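Side-chain contact in uncharacterized protein (Vibrio parahaemolyticus M0605, PDB 3X0T), which is PirA, a jelly-roll protein and probably one component of a plasmid-borne pore-forming toxin of this marine pathogen: residues A[29-33]-A[34-38]. Numbering follows the deposited sequence. Where two conformers were deposited one is given.
Sequences KHTPI and IPEVG. With NO3 (nitrate ion), chain C.
Lys-29 and Thr-31 reach across to Glu-36 where the chain of this jelly roll leaves strand 22-30 and doubles back in the surface loop leading to strand 41-45. The lysine bends at its third torsion (chi3 75°), which swings the ammonium round to two acceptors. NZ meets Glu-36 OE1 at 2.9 Å, a salt bridge made on the anti side of the carboxylate and 23° out of its plane. The same NZ gives a second hydrogen bond, 2.8 Å long, to Val-37 O, so one charge grips both a side chain and the backbone beyond it.

Between this bridge and the bend lies Thr-31. Its methyl CG2 comes against the carboxylate end of Glu-36, 3.5 Å from CD, and the two side chains cross at about a right angle, while CB of the threonine packs 3.4 Å from Ile-34 O. At the outer end of the loop, Ile-34 CG1 lies 3.8 Å from Ile-33 CG2, and its CD1 turns back to 3.5 Å from Ile-33 O. Backbone hydrogen bonds pair Thr-31 with Tyr-90 and Glu-36 with Phe-89, holding both arms to the chain just before strand 91-98. A nitrate ion, its placement doubtful, accepts a nearly straight hydrogen bond from Val-37 N at O2, 3.1 Å long.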
loop_
_atom_site.group_PDB
_atom_site.type_symbol
_atom_site.label_atom_id
_atom_site.label_comp_id
_atom_site.label_asym_id
_atom_site.label_seq_id
_atom_site.Cartn_x
_atom_site.Cartn_y
_atom_site.Cartn_z
ATOM N N LYS A 29 5.074 7.553 4.064
ATOM C CA LYS A 29 4.923 8.712 4.893
ATOM C C LYS A 29 5.937 8.713 5.991
ATOM O O LYS A 29 6.023 7.697 6.771
ATOM C CB LYS A 29 3.519 8.864 5.482
ATOM C CG LYS A 29 3.393 10.098 6.384
ATOM C CD LYS A 29 2.131 10.793 6.578
ATOM C CE LYS A 29 1.245 9.987 7.483
ATOM N NZ LYS A 29 -0.128 10.596 7.679
ATOM N N HIS A 30 6.659 9.820 6.155
ATOM C CA HIS A 30 7.652 9.956 7.200
ATOM C C HIS A 30 7.297 11.158 8.014
ATOM O O HIS A 30 7.201 12.276 7.477
ATOM C CB HIS A 30 9.041 10.145 6.554
ATOM C CG HIS A 30 9.380 9.047 5.628
ATOM N ND1 HIS A 30 9.774 7.812 6.052
ATOM C CD2 HIS A 30 9.287 8.989 4.270
ATOM C CE1 HIS A 30 9.918 7.058 4.964
ATOM N NE2 HIS A 30 9.624 7.730 3.873
ATOM N N THR A 31 7.057 10.932 9.291
ATOM C CA THR A 31 6.628 11.973 10.253
ATOM C C THR A 31 7.494 11.760 11.499
ATOM O O THR A 31 7.043 11.177 12.495
ATOM C CB THR A 31 5.120 11.834 10.549
ATOM O OG1 THR A 31 4.750 10.482 10.837
ATOM C CG2 THR A 31 4.252 12.283 9.419
ATOM N N PRO A 32 8.766 12.186 11.443
ATOM C CA PRO A 32 9.731 11.748 12.442
ATOM C C PRO A 32 9.636 12.525 13.757
ATOM O O PRO A 32 10.223 12.095 14.751
ATOM C CB PRO A 32 11.100 12.038 11.762
ATOM C CG PRO A 32 10.767 13.201 10.850
ATOM C CD PRO A 32 9.403 12.878 10.273
ATOM N N ILE A 33 8.880 13.633 13.782
ATOM C CA ILE A 33 8.777 14.435 15.020
ATOM C C ILE A 33 7.574 14.003 15.772
ATOM O O ILE A 33 7.695 13.556 16.924
ATOM C CB ILE A 33 8.760 15.937 14.688
ATOM C CG1 ILE A 33 9.984 16.336 13.911
ATOM C CG2 ILE A 33 8.603 16.672 16.054
ATOM C CD1 ILE A 33 9.951 17.810 13.412
ATOM N N ILE A 34 6.404 14.082 15.175
ATOM C CA ILE A 34 5.150 13.702 15.762
ATOM C C ILE A 34 4.536 12.647 14.875
ATOM O O ILE A 34 4.265 12.874 13.694
ATOM C CB ILE A 34 4.187 14.907 15.917
ATOM C CG1 ILE A 34 4.845 16.089 16.623
ATOM C CG2 ILE A 34 2.863 14.470 16.539
ATOM C CD1 ILE A 34 5.235 15.808 18.058
ATOM N N PRO A 35 4.289 11.428 15.392
ATOM C CA PRO A 35 3.750 10.355 14.553
ATOM C C PRO A 35 2.368 10.616 14.088
ATOM O O PRO A 35 1.592 11.339 14.751
ATOM C CB PRO A 35 3.869 9.132 15.449
ATOM C CG PRO A 35 3.733 9.686 16.798
ATOM C CD PRO A 35 4.480 11.006 16.805
ATOM N N GLU A 36 1.941 9.969 13.012
ATOM C CA GLU A 36 0.611 10.173 12.429
ATOM C C GLU A 36 0.029 8.853 11.975
ATOM O O GLU A 36 0.758 7.933 11.555
ATOM C CB GLU A 36 0.676 11.082 11.206
ATOM C CG GLU A 36 1.111 12.460 11.460
ATOM C CD GLU A 36 0.996 13.427 10.245
ATOM O OE1 GLU A 36 0.372 13.004 9.168
ATOM O OE2 GLU A 36 1.609 14.532 10.289
ATOM N N VAL A 37 -1.282 8.742 12.020
ATOM C CA VAL A 37 -2.029 7.680 11.336
ATOM C C VAL A 37 -1.806 7.818 9.825
ATOM O O VAL A 37 -1.626 8.930 9.357
ATOM C CB VAL A 37 -3.500 7.822 11.814
ATOM C CG1 VAL A 37 -4.382 6.819 11.115
ATOM C CG2 VAL A 37 -3.567 7.661 13.324
ATOM N N GLY A 38 -1.845 6.731 9.099
ATOM C CA GLY A 38 -1.596 6.697 7.683
ATOM C C GLY A 38 -2.785 6.867 6.776
ATOM O O GLY A 38 -3.694 7.638 7.074
HETATM N N NO3 C . -2.685 11.621 12.632
HETATM O O1 NO3 C . -3.612 12.624 13.029
HETATM O O2 NO3 C . -2.817 10.801 13.687
HETATM O O3 NO3 C . -1.931 11.746 11.471
#